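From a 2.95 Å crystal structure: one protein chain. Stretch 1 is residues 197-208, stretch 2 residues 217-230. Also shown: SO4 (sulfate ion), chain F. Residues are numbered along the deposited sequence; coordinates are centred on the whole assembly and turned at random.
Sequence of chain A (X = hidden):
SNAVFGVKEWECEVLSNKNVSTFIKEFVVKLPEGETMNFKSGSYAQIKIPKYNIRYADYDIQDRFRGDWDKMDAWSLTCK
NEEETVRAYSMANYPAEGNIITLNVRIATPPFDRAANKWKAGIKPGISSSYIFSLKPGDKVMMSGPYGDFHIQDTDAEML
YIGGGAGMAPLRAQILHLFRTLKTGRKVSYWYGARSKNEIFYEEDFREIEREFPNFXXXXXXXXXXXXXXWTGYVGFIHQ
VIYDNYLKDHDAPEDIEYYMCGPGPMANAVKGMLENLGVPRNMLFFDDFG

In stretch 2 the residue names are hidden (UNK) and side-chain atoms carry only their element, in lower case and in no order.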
# COMPACT_ATOMS: atom_id res chain seq x y z
N LYS A 197 -15.39 -2.72 -4.51
CA LYS A 197 -14.82 -3.87 -5.20
C LYS A 197 -13.75 -3.52 -6.23
O LYS A 197 -12.78 -4.25 -6.37
CB LYS A 197 -15.88 -4.75 -5.86
CG LYS A 197 -15.29 -6.07 -6.32
CD LYS A 197 -16.35 -7.12 -6.66
CE LYS A 197 -16.69 -7.12 -8.15
NZ LYS A 197 -16.87 -8.51 -8.69
N ASN A 198 -13.94 -2.42 -6.95
CA ASN A 198 -13.04 -2.03 -8.03
C ASN A 198 -11.63 -1.71 -7.53
O ASN A 198 -10.66 -1.76 -8.29
CB ASN A 198 -13.61 -0.81 -8.77
CG ASN A 198 -12.89 -0.51 -10.09
OD1 ASN A 198 -12.65 -1.40 -10.91
ND2 ASN A 198 -12.57 0.76 -10.30
N GLU A 199 -11.54 -1.39 -6.24
CA GLU A 199 -10.29 -0.91 -5.67
C GLU A 199 -9.42 -2.00 -5.04
O GLU A 199 -8.37 -1.71 -4.45
CB GLU A 199 -10.59 0.20 -4.66
CG GLU A 199 -10.46 1.60 -5.23
CD GLU A 199 -11.25 1.81 -6.52
OE1 GLU A 199 -12.50 1.92 -6.46
OE2 GLU A 199 -10.62 1.89 -7.59
N ILE A 200 -9.82 -3.25 -5.18
CA ILE A 200 -9.03 -4.33 -4.65
C ILE A 200 -7.93 -4.71 -5.63
O ILE A 200 -8.14 -4.66 -6.84
CB ILE A 200 -9.89 -5.56 -4.42
CG1 ILE A 200 -11.05 -5.22 -3.48
CG2 ILE A 200 -9.04 -6.72 -3.89
CD1 ILE A 200 -12.31 -6.06 -3.71
N PHE A 201 -6.76 -5.06 -5.11
CA PHE A 201 -5.71 -5.61 -5.96
C PHE A 201 -4.85 -6.61 -5.19
O PHE A 201 -4.83 -6.61 -3.96
CB PHE A 201 -4.86 -4.51 -6.60
CG PHE A 201 -4.27 -3.54 -5.61
CD1 PHE A 201 -2.95 -3.65 -5.21
CD2 PHE A 201 -5.04 -2.51 -5.09
CE1 PHE A 201 -2.41 -2.76 -4.30
CE2 PHE A 201 -4.49 -1.62 -4.18
CZ PHE A 201 -3.17 -1.74 -3.79
N TYR A 202 -4.16 -7.48 -5.94
CA TYR A 202 -3.34 -8.55 -5.39
C TYR A 202 -4.14 -9.68 -4.79
O TYR A 202 -3.58 -10.52 -4.09
CB TYR A 202 -2.34 -8.04 -4.35
CG TYR A 202 -1.25 -7.16 -4.90
CD1 TYR A 202 -0.69 -7.40 -6.16
CD2 TYR A 202 -0.76 -6.09 -4.16
CE1 TYR A 202 0.30 -6.59 -6.66
CE2 TYR A 202 0.24 -5.28 -4.65
CZ TYR A 202 0.77 -5.53 -5.90
OH TYR A 202 1.76 -4.72 -6.37
N GLU A 203 -5.45 -9.73 -5.05
CA GLU A 203 -6.28 -10.72 -4.39
C GLU A 203 -5.87 -12.15 -4.69
O GLU A 203 -5.75 -12.97 -3.79
CB GLU A 203 -7.76 -10.54 -4.70
CG GLU A 203 -8.59 -11.66 -4.08
CD GLU A 203 -10.09 -11.51 -4.25
OE1 GLU A 203 -10.53 -10.55 -4.93
OE2 GLU A 203 -10.83 -12.36 -3.69
N GLU A 204 -5.65 -12.47 -5.96
CA GLU A 204 -5.37 -13.85 -6.30
C GLU A 204 -4.07 -14.34 -5.65
O GLU A 204 -4.02 -15.47 -5.16
CB GLU A 204 -5.38 -14.05 -7.82
CG GLU A 204 -5.02 -15.47 -8.29
CD GLU A 204 -6.03 -16.55 -7.88
OE1 GLU A 204 -7.12 -16.21 -7.37
OE2 GLU A 204 -5.70 -17.74 -8.08
N ASP A 205 -3.05 -13.49 -5.61
CA ASP A 205 -1.82 -13.77 -4.88
C ASP A 205 -2.12 -14.43 -3.55
O ASP A 205 -1.51 -15.43 -3.18
CB ASP A 205 -1.05 -12.47 -4.59
CG ASP A 205 -0.40 -11.87 -5.83
OD1 ASP A 205 -0.62 -12.40 -6.94
OD2 ASP A 205 0.33 -10.86 -5.68
N PHE A 206 -3.06 -13.84 -2.82
CA PHE A 206 -3.44 -14.32 -1.49
C PHE A 206 -4.37 -15.56 -1.52
O PHE A 206 -4.21 -16.45 -0.69
CB PHE A 206 -4.06 -13.19 -0.66
CG PHE A 206 -3.17 -12.00 -0.48
CD1 PHE A 206 -2.04 -12.08 0.31
CD2 PHE A 206 -3.45 -10.80 -1.11
CE1 PHE A 206 -1.20 -10.99 0.46
CE2 PHE A 206 -2.62 -9.70 -0.96
CZ PHE A 206 -1.49 -9.80 -0.17
N ARG A 207 -5.31 -15.62 -2.46
CA ARG A 207 -6.14 -16.82 -2.61
C ARG A 207 -5.27 -18.05 -2.85
O ARG A 207 -5.56 -19.12 -2.34
CB ARG A 207 -7.14 -16.69 -3.76
CG ARG A 207 -8.22 -15.66 -3.53
CD ARG A 207 -8.72 -15.66 -2.10
NE ARG A 207 -9.60 -14.52 -1.85
CZ ARG A 207 -9.93 -14.06 -0.65
NH1 ARG A 207 -9.44 -14.63 0.45
NH2 ARG A 207 -10.75 -13.01 -0.53
N GLU A 208 -4.20 -17.88 -3.62
CA GLU A 208 -3.21 -18.93 -3.82
C GLU A 208 -2.63 -19.39 -2.50
O GLU A 208 -2.67 -20.57 -2.16
CB GLU A 208 -2.08 -18.41 -4.69
CG GLU A 208 -2.35 -18.41 -6.17
CD GLU A 208 -1.31 -17.60 -6.95
OE1 GLU A 208 -0.41 -17.00 -6.30
OE2 GLU A 208 -1.40 -17.55 -8.20
N UNK A 217 -5.32 -16.71 6.36
CA UNK A 217 -6.61 -16.27 5.85
C UNK A 217 -6.54 -14.82 5.40
O UNK A 217 -5.85 -14.00 5.99
c UNK A 217 -9.19 -19.98 6.98
c UNK A 217 -8.87 -18.59 6.42
n UNK A 217 -10.61 -20.43 6.77
c UNK A 217 -7.92 -17.86 7.34
c UNK A 217 -7.71 -16.44 6.90
N UNK A 218 -7.27 -14.52 4.33
CA UNK A 218 -7.30 -13.19 3.78
C UNK A 218 -8.74 -12.75 3.66
O UNK A 218 -9.56 -13.44 3.08
c UNK A 218 -7.29 -11.83 0.41
c UNK A 218 -6.72 -11.90 1.68
c UNK A 218 -6.65 -13.21 2.40
c UNK A 218 -7.35 -10.64 -0.28
c UNK A 218 -6.20 -10.75 2.24
c UNK A 218 -6.25 -9.54 1.56
c UNK A 218 -6.83 -9.49 0.29
N UNK A 219 -9.06 -11.59 4.23
CA UNK A 219 -10.41 -11.06 4.14
C UNK A 219 -10.39 -9.66 3.59
O UNK A 219 -9.60 -8.82 4.02
c UNK A 219 -11.06 -11.02 5.52
c UNK A 219 -11.26 -12.37 6.13
n UNK A 219 -11.86 -14.40 6.70
n UNK A 219 -10.55 -12.79 7.24
c UNK A 219 -10.92 -14.01 7.56
c UNK A 219 -12.08 -13.39 5.80
N UNK A 220 -11.30 -9.39 2.66
CA UNK A 220 -11.50 -8.04 2.15
C UNK A 220 -12.74 -7.42 2.79
O UNK A 220 -13.72 -8.11 3.01
c UNK A 220 -10.40 -8.37 -0.05
c UNK A 220 -11.72 -8.08 0.65
c UNK A 220 -10.60 -9.05 -1.36
c UNK A 220 -12.31 -6.78 0.16
N UNK A 221 -12.69 -6.13 3.12
CA UNK A 221 -13.86 -5.44 3.67
C UNK A 221 -14.05 -4.13 2.94
O UNK A 221 -13.13 -3.31 2.86
c UNK A 221 -13.72 -5.20 5.16
N UNK A 222 -15.23 -3.93 2.39
CA UNK A 222 -15.48 -2.73 1.61
C UNK A 222 -16.20 -1.70 2.46
O UNK A 222 -17.17 -2.01 3.12
c UNK A 222 -14.19 -3.77 -0.86
c UNK A 222 -16.29 -3.11 0.38
c UNK A 222 -16.43 -4.59 -1.64
c UNK A 222 -15.59 -4.20 -0.44
N UNK A 223 -15.71 -0.46 2.46
CA UNK A 223 -16.35 0.58 3.26
C UNK A 223 -17.55 1.24 2.57
O UNK A 223 -18.55 1.51 3.23
o UNK A 223 -14.87 2.31 2.48
c UNK A 223 -15.32 1.64 3.63
N UNK A 224 -17.46 1.49 1.27
CA UNK A 224 -18.56 2.07 0.51
C UNK A 224 -18.86 1.24 -0.73
O UNK A 224 -18.69 1.74 -1.83
o UNK A 224 -16.54 4.35 1.55
c UNK A 224 -17.73 4.44 1.13
c UNK A 224 -18.22 3.49 0.02
o UNK A 224 -18.51 5.33 1.56
N UNK A 225 -19.31 -0.01 -0.56
CA UNK A 225 -19.52 -0.88 -1.73
C UNK A 225 -20.47 -0.24 -2.72
O UNK A 225 -21.43 0.40 -2.30
c UNK A 225 -19.75 -0.65 0.69
c UNK A 225 -20.18 -2.14 -1.14
c UNK A 225 -19.93 -2.10 0.29
N UNK A 226 -20.20 -0.42 -4.02
CA UNK A 226 -21.05 0.10 -5.08
C UNK A 226 -21.97 -0.98 -5.62
O UNK A 226 -21.57 -2.14 -5.73
o UNK A 226 -20.93 3.19 -5.20
c UNK A 226 -19.79 2.80 -4.97
c UNK A 226 -19.17 1.68 -5.78
c UNK A 226 -20.19 0.66 -6.21
n UNK A 226 -19.04 3.32 -4.00
N UNK A 227 -23.21 -0.61 -5.96
CA UNK A 227 -24.23 -1.52 -6.49
C UNK A 227 -23.69 -2.55 -7.49
O UNK A 227 -24.12 -3.69 -7.50
c UNK A 227 -23.72 0.77 -5.83
c UNK A 227 -25.21 -0.58 -7.18
c UNK A 227 -25.14 0.67 -6.34
N UNK A 228 -22.74 -2.14 -8.32
CA UNK A 228 -22.20 -3.05 -9.33
C UNK A 228 -21.31 -4.15 -8.76
O UNK A 228 -20.85 -5.02 -9.50
o UNK A 228 -20.13 1.02 -10.16
c UNK A 228 -20.35 -1.33 -9.82
c UNK A 228 -21.41 -2.27 -10.38
o UNK A 228 -21.99 0.30 -9.19
c UNK A 228 -20.86 0.10 -9.71
N UNK A 229 -21.03 -4.09 -7.47
CA UNK A 229 -20.06 -5.01 -6.89
C UNK A 229 -20.67 -6.38 -6.64
O UNK A 229 -19.96 -7.38 -6.60
o UNK A 229 -18.23 -2.91 -6.93
c UNK A 229 -19.49 -4.43 -5.59
c UNK A 229 -18.74 -3.13 -5.80
o UNK A 229 -18.65 -2.32 -4.85
N UNK A 230 -21.99 -6.41 -6.49
CA UNK A 230 -22.70 -7.64 -6.17
C UNK A 230 -22.04 -8.26 -4.96
O UNK A 230 -21.69 -9.44 -4.95
c UNK A 230 -22.67 -8.61 -7.35
n UNK A 230 -22.67 -8.20 -9.76
c UNK A 230 -23.31 -8.02 -8.60
o UNK A 230 -24.38 -7.39 -8.52
S SO4 F . -5.35 -9.64 -8.93
O1 SO4 F . -5.81 -8.32 -8.51
O2 SO4 F . -5.51 -10.59 -7.83
O3 SO4 F . -6.14 -10.11 -10.07
O4 SO4 F . -3.94 -9.55 -9.31

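Position 217 carries four carbons in a row ending in a nitrogen. The chain points away from stretch 1 and touches nothing there. It is lysine, K217.

Position 218 has one carbon and then a ring of six carbons, with no heteroatom. It points toward stretch 1. One face of the ring lies under F206 CB, and E203 CG and R207 NH1 sit at its edge. A six-carbon ring without oxygen is phenylalanine, F218. F206 CB is 3.7 Å from F218 CD1. The rings of F206 and F218 meet obliquely, with planes at 31°.

Position 219 has one carbon and then a five-membered ring of three carbons and two nitrogens. It points away, as expected between two inward neighbours on a strand. It is histidine, H219.

Position 220 has four carbons, forked at the first, with one arm two carbons long. It points toward stretch 1 and meets I200, E203 and R207. The fork at CB makes it isoleucine, I220. I220 CD1 lies 3.8 Å from I200 CG2 and 3.8 Å from E203 CD.

Position 221 has a single carbon, out of reach of stretch 1. It is alanine, A221.

Position 222 has four carbons, forked at the second. It points toward stretch 1 and touches K197 and I200. The later fork makes it leucine, L222. L222 CD2 is 4.1 Å from I200 CD1, and L222 CD1 is 3.6 Å from K197 N.

Position 223 has one carbon and one oxygen, and no contact with stretch 1. It is serine, S223.

Position 224 has two carbons, the second carrying two oxygens. It is aspartate, D224. S223 OG donates a hydrogen bond to D224 OD1 at 2.8 Å.

Position 225 has three carbons closing a ring onto the backbone nitrogen. It is proline, P225.

Position 226 has three carbons, the third carrying one oxygen and one nitrogen. CB points toward stretch 1, but the side chain stays 5.9 Å or more away. It is glutamine, Q226.

Position 227 repeats the ring closed onto the backbone nitrogen. It is proline, P227.

Position 228 has three carbons, the third carrying two oxygens. It is glutamate, E228.

Position 229 has two carbons, the second carrying two oxygens. It points toward K197. It is aspartate, D229. D229 OD1 accepts a hydrogen bond from Q226 N at 2.6 Å and a weak one from K197 N at 3.3 Å.

Position 230 has two carbons, the second carrying one oxygen and one nitrogen. It is asparagine, N230.

The contact rests on alternate strand residues. F218, I220 and L222 face stretch 1, while K217 and H219 point away. Helix 203-208 runs roughly antiparallel to the strand, at 148°. R207 adds a polar tie: R207 NH1 donates to F218 O at 2.9 Å. A salt bridge from R207 NE to E203 OE2, 3.1 Å, links the arginine to its own helix. Beyond the strand, D229 holds the backbone at K197.

Stretch 2, residues 217-230: KFHIALSDPQPEDN
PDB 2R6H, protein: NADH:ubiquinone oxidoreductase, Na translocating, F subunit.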